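Local coordinates for uncharacterized protein TP-0789 domain-containing protein (Desulfovibrio piger ATCC 29098, PDB 4Z48) that is of unknown function but has a LolA-like fold, as in proteins that carry lipoproteins to the outer membrane, at residues 45-50 / 223-228; 91-96 / 100-105; 144-149 / 176-181. One frame throughout, in Å; residues are numbered along the deposited sequence. Where two conformers were deposited one is given.

Overall arrangement
All three contacts belong to the curved antiparallel strand array of a LolA-like fold, but to different parts of it. Contact 1, the buried one, reaches across strand 27-38 near the middle of the strand order, where aromatic and aliphatic groups meet without a direct hydrogen bond. Contact 2 joins true neighbours, hairpin strands 91-96 and 101-104, and combines backbone bonds with a salt bridge; its outer strand is largely exposed, and it buries 711 Å² against 99 Å² in contact 1 and 136 Å² in contact 3. Contact 3 again skips a strand, 163-171, with purely apolar touches. Contacts 2 and 3 lie on opposite sides of the chain's centre, their own centres about 35 Å apart.

Contact 1 (45-50 / 223-228); sequences RSFKTY and IDWSNL
F47 and W225 belong to strands 41-54 and 219-230, which run in the same direction but are not neighbours: strand 27-38 lies between them, antiparallel to both, and the CA atoms of F47 and W225 are 9.5 Å apart. No backbone hydrogen bond joins the two segments, so side chains must bridge the gap. CB of T49 and of I223 each point toward the opposite segment, consistent with the concave side of the curved sheet of a LolA-like fold. F47 makes the direct contacts with both I223 and W225. Its ring is swung between its own backbone N and carbonyl carbon (chi1 57°), which brings the far end of the ring, CZ, to 4.3 Å from the I223 methyl CG2. The neighbouring ring atom F47 CE2 approaches W225 NE1 obliquely at 4.5 Å, a loose contact rather than a stack. Within its own strand, I223 lays CG2 over one face of the W225 indole, 3.5 Å above the plane and toward its rim. The F67 ring also meets that of F47, their planes about 45° apart, and F47 packs on I65, while L119 touches I223 and M210 touches W225. The polar link is through a single water, which accepts from W225 NE1 at 3.0 Å in the plane of the indole and lies 3.1 Å from T49 OG1.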
loop_
_atom_site.group_PDB
_atom_site.type_symbol
_atom_site.label_atom_id
_atom_site.label_comp_id
_atom_site.label_asym_id
_atom_site.label_seq_id
_atom_site.Cartn_x
_atom_site.Cartn_y
_atom_site.Cartn_z
ATOM N N ARG A 45 -15.741 5.982 2.227
ATOM C CA ARG A 45 -14.995 6.863 1.349
ATOM C C ARG A 45 -14.989 6.290 -0.045
ATOM O O ARG A 45 -14.897 5.074 -0.185
ATOM C CB ARG A 45 -13.543 7.040 1.814
ATOM C CG ARG A 45 -13.343 7.989 2.986
ATOM C CD ARG A 45 -13.415 7.274 4.325
ATOM N NE ARG A 45 -13.068 8.183 5.411
ATOM C CZ ARG A 45 -13.921 8.989 6.020
ATOM N NH1 ARG A 45 -15.204 8.997 5.669
ATOM N NH2 ARG A 45 -13.505 9.788 6.994
ATOM N N SER A 46 -15.094 7.150 -1.055
ATOM C CA SER A 46 -14.975 6.792 -2.474
ATOM C C SER A 46 -13.808 7.577 -2.992
ATOM O O SER A 46 -13.734 8.776 -2.701
ATOM C CB SER A 46 -16.242 7.140 -3.261
ATOM O OG SER A 46 -17.296 6.222 -3.038
ATOM N N PHE A 47 -12.912 6.957 -3.752
ATOM C CA PHE A 47 -11.766 7.683 -4.297
ATOM C C PHE A 47 -11.270 7.126 -5.637
ATOM O O PHE A 47 -11.595 6.017 -6.016
ATOM C CB PHE A 47 -10.595 7.744 -3.298
ATOM C CG PHE A 47 -10.056 6.431 -2.772
ATOM C CD1 PHE A 47 -10.638 5.811 -1.668
ATOM C CD2 PHE A 47 -8.945 5.834 -3.356
ATOM C CE1 PHE A 47 -10.135 4.605 -1.172
ATOM C CE2 PHE A 47 -8.410 4.651 -2.834
ATOM C CZ PHE A 47 -8.989 4.059 -1.724
ATOM N N LYS A 48 -10.526 7.946 -6.371
ATOM C CA LYS A 48 -9.839 7.548 -7.597
ATOM C C LYS A 48 -8.343 7.658 -7.325
ATOM O O LYS A 48 -7.907 8.572 -6.612
ATOM C CB LYS A 48 -10.249 8.400 -8.814
ATOM C CG LYS A 48 -11.681 8.180 -9.300
ATOM C CD LYS A 48 -12.101 9.261 -10.282
ATOM C CE LYS A 48 -13.463 8.953 -10.868
ATOM N NZ LYS A 48 -14.570 9.223 -9.913
ATOM N N THR A 49 -7.555 6.703 -7.838
ATOM C CA THR A 49 -6.111 6.705 -7.692
ATOM C C THR A 49 -5.458 6.799 -9.068
ATOM O O THR A 49 -5.738 5.988 -9.935
ATOM C CB THR A 49 -5.591 5.460 -6.888
ATOM O OG1 THR A 49 -6.223 5.413 -5.603
ATOM C CG2 THR A 49 -4.078 5.505 -6.662
ATOM N N TYR A 50 -4.523 7.730 -9.225
ATOM C CA TYR A 50 -3.707 7.875 -10.448
ATOM C C TYR A 50 -2.261 7.556 -10.077
ATOM O O TYR A 50 -1.811 8.013 -9.033
ATOM C CB TYR A 50 -3.814 9.314 -11.002
ATOM C CG TYR A 50 -5.225 9.773 -11.275
ATOM C CD1 TYR A 50 -6.008 10.332 -10.264
ATOM C CD2 TYR A 50 -5.776 9.675 -12.550
ATOM C CE1 TYR A 50 -7.319 10.732 -10.506
ATOM C CE2 TYR A 50 -7.067 10.131 -12.817
ATOM C CZ TYR A 50 -7.835 10.661 -11.791
ATOM O OH TYR A 50 -9.118 11.095 -12.046
ATOM N N ILE A 223 -11.722 -2.556 1.458
ATOM C CA ILE A 223 -11.583 -1.711 0.270
ATOM C C ILE A 223 -11.840 -2.545 -0.981
ATOM O O ILE A 223 -11.189 -3.585 -1.180
ATOM C CB ILE A 223 -10.176 -1.026 0.176
ATOM C CG1 ILE A 223 -9.737 -0.373 1.517
ATOM C CG2 ILE A 223 -10.194 0.015 -0.972
ATOM C CD1 ILE A 223 -8.235 -0.087 1.539
ATOM N N ASP A 224 -12.714 -2.021 -1.855
ATOM C CA ASP A 224 -13.075 -2.633 -3.121
ATOM C C ASP A 224 -12.630 -1.767 -4.244
ATOM O O ASP A 224 -13.111 -0.635 -4.363
ATOM C CB ASP A 224 -14.581 -2.865 -3.224
ATOM C CG ASP A 224 -15.133 -3.993 -2.401
ATOM O OD1 ASP A 224 -14.974 -5.145 -2.821
ATOM O OD2 ASP A 224 -15.926 -3.706 -1.458
ATOM N N TRP A 225 -11.730 -2.293 -5.090
ATOM C CA TRP A 225 -11.279 -1.582 -6.273
ATOM C C TRP A 225 -12.025 -2.078 -7.501
ATOM O O TRP A 225 -12.268 -3.299 -7.675
ATOM C CB TRP A 225 -9.776 -1.722 -6.524
ATOM C CG TRP A 225 -8.886 -0.942 -5.600
ATOM C CD1 TRP A 225 -8.416 0.328 -5.778
ATOM C CD2 TRP A 225 -8.394 -1.381 -4.334
ATOM N NE1 TRP A 225 -7.602 0.683 -4.727
ATOM C CE2 TRP A 225 -7.598 -0.334 -3.806
ATOM C CE3 TRP A 225 -8.542 -2.563 -3.587
ATOM C CZ2 TRP A 225 -6.948 -0.438 -2.567
ATOM C CZ3 TRP A 225 -7.862 -2.677 -2.369
ATOM C CH2 TRP A 225 -7.072 -1.631 -1.880
ATOM N N SER A 226 -12.305 -1.144 -8.408
ATOM C CA SER A 226 -12.941 -1.475 -9.674
ATOM C C SER A 226 -12.539 -0.462 -10.736
ATOM O O SER A 226 -11.864 0.520 -10.425
ATOM C CB SER A 226 -14.456 -1.615 -9.528
ATOM O OG SER A 226 -15.106 -0.455 -9.055
ATOM N N ASN A 227 -12.824 -0.802 -12.018
ATOM C CA ASN A 227 -12.487 -0.024 -13.214
ATOM C C ASN A 227 -10.967 0.254 -13.276
ATOM O O ASN A 227 -10.536 1.332 -13.723
ATOM C CB ASN A 227 -13.308 1.251 -13.292
ATOM C CG ASN A 227 -14.788 0.944 -13.396
ATOM O OD1 ASN A 227 -15.230 0.239 -14.289
ATOM N ND2 ASN A 227 -15.561 1.386 -12.440
ATOM N N LEU A 228 -10.158 -0.749 -12.834
ATOM C CA LEU A 228 -8.707 -0.574 -12.850
ATOM C C LEU A 228 -8.175 -0.803 -14.261
ATOM O O LEU A 228 -8.594 -1.717 -14.980
ATOM C CB LEU A 228 -7.965 -1.465 -11.824
ATOM C CG LEU A 228 -6.493 -1.072 -11.495
ATOM C CD1 LEU A 228 -6.112 -1.518 -10.118
ATOM C CD2 LEU A 228 -5.500 -1.667 -12.480
HETATM O O HOH W 1 -5.520 2.744 -4.150
#

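Contact 2 (91-96 / 100-105); sequences DMWVYL and SLVRRI
The beta hairpin of strands 91-96 and 101-104 pairs W93 with R104 and Y95 with V102 as non-hydrogen-bonded pairs, V94 with R103 and L96 with L101 as hydrogen-bonded ones. V94 and R103 exchange both backbone bonds, V94 N to R103 O and R103 N to V94 O, each 2.9 Å. Near the turn, L96 N gives a straight bond to L101 O (2.8 Å), whereas the return bond from L101 N to L96 O is weak. S100 and L101 both face L96 in a G1 beta bulge, with S100 in the left-handed helical conformation. In the LolA-like array this hairpin forms one end of the strand order: 91-96 bonds onward to strand 77-82, and 101-104 is the outermost strand within the chain. On the face of W93 and Y95, the R104 chain extends alongside W93, then bends at chi3 (-76°) so that the indole NE1 lies over one face of the guanidinium. The two planes are 56° apart, and R104 NH2 comes to 3.4 Å from W93 CZ2. The turned guanidinium offers NH1, nearly in its own plane, to D91 OD1 at 2.9 Å in a salt bridge; the oxygen is met from above the carboxylate plane. Y83 OH bonds the other oxygen, D91 OD2, so both oxygens are engaged. R104 NH1 also gives to a water that accepts from M92 N and donates to I105 O. W81 and H241 meet the W93 ring edge-to-face. Beyond it, V102 places CG2 at the edge of the Y95 ring, 3.8 Å from CD1. On the reverse face, V94 CG1 packs against I105 CD1, also at 3.8 Å.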
loop_
_atom_site.group_PDB
_atom_site.type_symbol
_atom_site.label_atom_id
_atom_site.label_comp_id
_atom_site.label_asym_id
_atom_site.label_seq_id
_atom_site.Cartn_x
_atom_site.Cartn_y
_atom_site.Cartn_z
ATOM N N ASP A 91 8.000 11.568 -0.186
ATOM C CA ASP A 91 7.288 12.819 -0.014
ATOM C C ASP A 91 5.777 12.583 -0.079
ATOM O O ASP A 91 5.256 11.847 -0.927
ATOM C CB ASP A 91 7.725 13.843 -1.083
ATOM C CG ASP A 91 9.116 14.408 -0.898
ATOM O OD1 ASP A 91 9.452 14.788 0.234
ATOM O OD2 ASP A 91 9.858 14.498 -1.899
HETATM N N MSE A 92 5.071 13.221 0.807
HETATM C CA MSE A 92 3.630 13.086 0.839
HETATM C C MSE A 92 2.999 14.394 1.301
HETATM O O MSE A 92 3.501 15.064 2.225
HETATM C CB MSE A 92 3.219 11.934 1.760
HETATM C CG MSE A 92 1.724 11.716 1.852
HETATM SE SE MSE A 92 1.289 10.190 2.969
HETATM C CE MSE A 92 2.084 8.859 1.987
ATOM N N TRP A 93 1.913 14.741 0.639
ATOM C CA TRP A 93 1.112 15.915 0.959
ATOM C C TRP A 93 -0.385 15.610 0.873
ATOM O O TRP A 93 -0.825 14.764 0.090
ATOM C CB TRP A 93 1.423 17.061 0.003
ATOM C CG TRP A 93 2.850 17.522 -0.016
ATOM C CD1 TRP A 93 3.383 18.557 0.690
ATOM C CD2 TRP A 93 3.876 17.068 -0.903
ATOM N NE1 TRP A 93 4.693 18.761 0.319
ATOM C CE2 TRP A 93 5.017 17.871 -0.669
ATOM C CE3 TRP A 93 3.939 16.062 -1.887
ATOM C CZ2 TRP A 93 6.204 17.709 -1.391
ATOM C CZ3 TRP A 93 5.110 15.907 -2.603
ATOM C CH2 TRP A 93 6.233 16.711 -2.344
ATOM N N VAL A 94 -1.159 16.327 1.661
ATOM C CA VAL A 94 -2.622 16.217 1.631
ATOM C C VAL A 94 -3.208 17.610 1.448
ATOM O O VAL A 94 -2.778 18.534 2.144
ATOM C CB VAL A 94 -3.230 15.501 2.894
ATOM C CG1 VAL A 94 -2.831 16.188 4.207
ATOM C CG2 VAL A 94 -4.760 15.367 2.791
ATOM N N TYR A 95 -4.160 17.760 0.492
ATOM C CA TYR A 95 -4.999 18.951 0.338
ATOM C C TYR A 95 -6.304 18.671 1.115
ATOM O O TYR A 95 -6.986 17.681 0.829
ATOM C CB TYR A 95 -5.265 19.297 -1.135
ATOM C CG TYR A 95 -6.292 20.394 -1.280
ATOM C CD1 TYR A 95 -5.926 21.736 -1.195
ATOM C CD2 TYR A 95 -7.646 20.093 -1.430
ATOM C CE1 TYR A 95 -6.879 22.751 -1.248
ATOM C CE2 TYR A 95 -8.606 21.102 -1.500
ATOM C CZ TYR A 95 -8.213 22.429 -1.432
ATOM O OH TYR A 95 -9.151 23.425 -1.508
ATOM N N LEU A 96 -6.609 19.505 2.115
ATOM C CA LEU A 96 -7.802 19.394 2.971
ATOM C C LEU A 96 -8.851 20.424 2.520
ATOM O O LEU A 96 -8.588 21.621 2.629
ATOM C CB LEU A 96 -7.433 19.596 4.451
ATOM C CG LEU A 96 -6.439 18.562 5.028
ATOM C CD1 LEU A 96 -5.807 19.085 6.329
ATOM C CD2 LEU A 96 -7.101 17.222 5.263
ATOM N N SER A 100 -8.937 24.537 2.871
ATOM C CA SER A 100 -8.393 24.897 1.547
ATOM C C SER A 100 -6.852 25.026 1.671
ATOM O O SER A 100 -6.245 25.969 1.153
ATOM C CB SER A 100 -9.038 26.178 1.015
ATOM O OG SER A 100 -10.453 26.079 0.928
ATOM N N LEU A 101 -6.263 24.095 2.444
ATOM C CA LEU A 101 -4.841 24.012 2.793
ATOM C C LEU A 101 -4.205 22.770 2.295
ATOM O O LEU A 101 -4.850 21.733 2.278
ATOM C CB LEU A 101 -4.658 23.982 4.325
ATOM C CG LEU A 101 -4.663 25.286 5.092
ATOM C CD1 LEU A 101 -4.583 24.996 6.572
ATOM C CD2 LEU A 101 -3.472 26.177 4.695
ATOM N N VAL A 102 -2.890 22.847 2.057
ATOM C CA VAL A 102 -2.013 21.729 1.727
ATOM C C VAL A 102 -1.091 21.543 2.956
ATOM O O VAL A 102 -0.552 22.528 3.453
ATOM C CB VAL A 102 -1.217 21.961 0.397
ATOM C CG1 VAL A 102 -0.206 20.837 0.134
ATOM C CG2 VAL A 102 -2.165 22.126 -0.800
ATOM N N ARG A 103 -0.950 20.298 3.460
ATOM C CA ARG A 103 -0.090 19.965 4.602
ATOM C C ARG A 103 0.815 18.799 4.200
ATOM O O ARG A 103 0.324 17.858 3.598
ATOM C CB ARG A 103 -0.942 19.580 5.838
ATOM C CG ARG A 103 -0.116 19.128 7.058
ATOM C CD ARG A 103 -0.938 18.755 8.291
ATOM N NE ARG A 103 -1.665 17.478 8.181
ATOM C CZ ARG A 103 -1.144 16.262 8.379
ATOM N NH1 ARG A 103 0.165 16.116 8.609
ATOM N NH2 ARG A 103 -1.914 15.185 8.307
ATOM N N ARG A 104 2.100 18.873 4.543
ATOM C CA ARG A 104 3.069 17.813 4.298
ATOM C C ARG A 104 2.871 16.767 5.381
ATOM O O ARG A 104 2.676 17.128 6.548
ATOM C CB ARG A 104 4.516 18.387 4.353
ATOM C CG ARG A 104 5.549 17.277 4.240
ATOM C CD ARG A 104 6.976 17.764 4.374
ATOM N NE ARG A 104 7.453 18.434 3.160
ATOM C CZ ARG A 104 7.935 17.820 2.080
ATOM N NH1 ARG A 104 7.959 16.489 2.014
ATOM N NH2 ARG A 104 8.366 18.527 1.048
ATOM N N ILE A 105 2.917 15.484 5.016
ATOM C CA ILE A 105 2.880 14.387 5.988
ATOM C C ILE A 105 4.268 13.784 5.987
ATOM O O ILE A 105 4.693 13.170 4.993
ATOM C CB ILE A 105 1.780 13.338 5.739
ATOM C CG1 ILE A 105 0.389 13.961 5.766
ATOM C CG2 ILE A 105 1.907 12.172 6.738
ATOM C CD1 ILE A 105 -0.683 13.134 5.039
HETATM O O HOH W 2 6.553 14.311 3.119
#

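Contact 3 (144-149 / 176-181); sequences DGIDCY and LRLRAD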
loop_
_atom_site.group_PDB
_atom_site.type_symbol
_atom_site.label_atom_id
_atom_site.label_comp_id
_atom_site.label_asym_id
_atom_site.label_seq_id
_atom_site.Cartn_x
_atom_site.Cartn_y
_atom_site.Cartn_z
ATOM N N ASP A 144 -6.281 -21.898 3.091
ATOM C CA ASP A 144 -7.648 -22.051 2.574
ATOM C C ASP A 144 -7.636 -22.499 1.090
ATOM O O ASP A 144 -8.195 -21.818 0.223
ATOM C CB ASP A 144 -8.482 -20.767 2.777
ATOM C CG ASP A 144 -8.754 -20.413 4.229
ATOM O OD1 ASP A 144 -9.318 -21.266 4.957
ATOM O OD2 ASP A 144 -8.451 -19.267 4.625
ATOM N N GLY A 145 -6.946 -23.613 0.826
ATOM C CA GLY A 145 -6.833 -24.203 -0.509
ATOM C C GLY A 145 -5.753 -23.634 -1.415
ATOM O O GLY A 145 -5.516 -24.197 -2.491
ATOM N N ILE A 146 -5.079 -22.516 -0.995
ATOM C CA ILE A 146 -4.051 -21.842 -1.810
ATOM C C ILE A 146 -2.628 -22.110 -1.290
ATOM O O ILE A 146 -2.354 -21.832 -0.126
ATOM C CB ILE A 146 -4.331 -20.303 -1.888
ATOM C CG1 ILE A 146 -5.785 -20.000 -2.351
ATOM C CG2 ILE A 146 -3.308 -19.581 -2.783
ATOM C CD1 ILE A 146 -6.523 -19.010 -1.477
ATOM N N ASP A 147 -1.701 -22.583 -2.182
ATOM C CA ASP A 147 -0.290 -22.775 -1.817
ATOM C C ASP A 147 0.436 -21.446 -1.749
ATOM O O ASP A 147 0.415 -20.688 -2.726
ATOM C CB ASP A 147 0.434 -23.704 -2.806
ATOM C CG ASP A 147 -0.086 -25.122 -2.761
ATOM O OD1 ASP A 147 -0.285 -25.646 -1.636
ATOM O OD2 ASP A 147 -0.327 -25.698 -3.849
ATOM N N CYS A 148 1.119 -21.185 -0.616
ATOM C CA CYS A 148 1.822 -19.932 -0.378
ATOM C C CYS A 148 3.242 -20.134 0.090
ATOM O O CYS A 148 3.513 -21.095 0.782
ATOM C CB CYS A 148 1.085 -19.093 0.672
ATOM S SG CYS A 148 -0.548 -18.500 0.180
ATOM N N TYR A 149 4.092 -19.143 -0.155
ATOM C CA TYR A 149 5.399 -18.977 0.497
ATOM C C TYR A 149 5.117 -18.166 1.778
ATOM O O TYR A 149 4.250 -17.284 1.738
ATOM C CB TYR A 149 6.355 -18.157 -0.378
ATOM C CG TYR A 149 6.726 -18.719 -1.717
ATOM C CD1 TYR A 149 7.655 -19.745 -1.826
ATOM C CD2 TYR A 149 6.255 -18.136 -2.893
ATOM C CE1 TYR A 149 8.059 -20.228 -3.066
ATOM C CE2 TYR A 149 6.639 -18.625 -4.144
ATOM C CZ TYR A 149 7.558 -19.659 -4.223
ATOM O OH TYR A 149 7.967 -20.160 -5.441
ATOM N N LEU A 176 1.417 -12.607 -5.640
ATOM C CA LEU A 176 0.677 -11.588 -4.910
ATOM C C LEU A 176 0.510 -12.044 -3.483
ATOM O O LEU A 176 0.335 -13.231 -3.261
ATOM C CB LEU A 176 -0.715 -11.334 -5.539
ATOM C CG LEU A 176 -0.741 -10.614 -6.892
ATOM C CD1 LEU A 176 -2.185 -10.383 -7.332
ATOM C CD2 LEU A 176 0.034 -9.287 -6.846
ATOM N N ARG A 177 0.466 -11.103 -2.523
ATOM C CA ARG A 177 0.183 -11.456 -1.128
ATOM C C ARG A 177 -1.259 -11.960 -1.025
ATOM O O ARG A 177 -2.134 -11.424 -1.715
ATOM C CB ARG A 177 0.322 -10.208 -0.228
ATOM C CG ARG A 177 1.735 -9.654 -0.157
ATOM C CD ARG A 177 1.787 -8.230 0.438
ATOM N NE ARG A 177 3.210 -7.863 0.636
ATOM C CZ ARG A 177 4.000 -7.353 -0.312
ATOM N NH1 ARG A 177 3.517 -7.093 -1.522
ATOM N NH2 ARG A 177 5.272 -7.090 -0.054
ATOM N N LEU A 178 -1.494 -12.959 -0.168
ATOM C CA LEU A 178 -2.806 -13.460 0.179
ATOM C C LEU A 178 -3.181 -12.925 1.566
ATOM O O LEU A 178 -4.314 -12.534 1.790
ATOM C CB LEU A 178 -2.825 -14.998 0.132
ATOM C CG LEU A 178 -4.086 -15.726 0.591
ATOM C CD1 LEU A 178 -5.215 -15.541 -0.386
ATOM C CD2 LEU A 178 -3.818 -17.206 0.740
ATOM N N ARG A 179 -2.212 -12.829 2.466
ATOM C CA ARG A 179 -2.415 -12.398 3.830
ATOM C C ARG A 179 -1.100 -11.829 4.361
ATOM O O ARG A 179 -0.008 -12.193 3.872
ATOM C CB ARG A 179 -2.900 -13.628 4.660
ATOM C CG ARG A 179 -2.836 -13.540 6.189
ATOM C CD ARG A 179 -3.467 -14.745 6.884
ATOM N NE ARG A 179 -2.649 -15.963 6.772
ATOM C CZ ARG A 179 -2.763 -17.032 7.560
ATOM N NH1 ARG A 179 -3.657 -17.053 8.541
ATOM N NH2 ARG A 179 -1.983 -18.088 7.373
ATOM N N ALA A 180 -1.190 -10.924 5.335
ATOM C CA ALA A 180 0.005 -10.429 6.025
ATOM C C ALA A 180 -0.332 -9.990 7.445
ATOM O O ALA A 180 -1.431 -9.484 7.722
ATOM C CB ALA A 180 0.698 -9.312 5.265
ATOM N N ASP A 181 0.591 -10.283 8.357
ATOM C CA ASP A 181 0.502 -9.892 9.757
ATOM C C ASP A 181 1.557 -8.868 10.017
ATOM O O ASP A 181 2.705 -9.093 9.649
ATOM C CB ASP A 181 0.652 -11.087 10.692
ATOM C CG ASP A 181 -0.538 -12.033 10.725
ATOM O OD1 ASP A 181 -1.613 -11.653 10.236
ATOM O OD2 ASP A 181 -0.383 -13.164 11.243
#
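L178 wedges its two methyl groups against I146 and C148, across a gap spanned by strand 163-171, the neighbour of both strand 146-155 and strand 177-184 in this LolA-like antiparallel array. The segments therefore share no backbone bond: D147 and Y149 bond to K172 and V170, while L178 bonds to W169 on one side and to F195 of strand 189-201 on the other. Their nearest CA atoms, those of C148 and L178, are 8.0 Å apart, a distance left to side chains. R177 points its CB away from 144-149, and its guanidinium forms a salt bridge with D128. At L178 the chain turns a corner. L178 and R179 both face W169, a classic beta bulge, and CB of L178 is directed toward strand 146-155, just as those of I146 and C148 are directed toward the leucine. With CG of L178 opposite its backbone N (chi1 174°), the branched end reaches forward. CD2 of L178 touches both partners, C148 SG at 3.6 Å and I146 CD1 at 3.9 Å, while L178 CD1 meets I146 CD1 alone. L178 CB stands behind, 4.2 Å from C148 SG. CD2 of L178 also lies 4.1 Å from I146 CB, so this one methyl meets the isoleucine at both its base and its end. The I146 end is turned off a staggered position (chi2 130°) as it crosses the leucine obliquely, settling over both branches. V143 adds a further apolar neighbour to L178, and R171 of strand 163-171 also touches it. R179 follows with a cation-pi contact to the W169 ring. The opposite charges nearest across the segments stay apart, R179 NH1 lying 6.6 Å from D144 OD2.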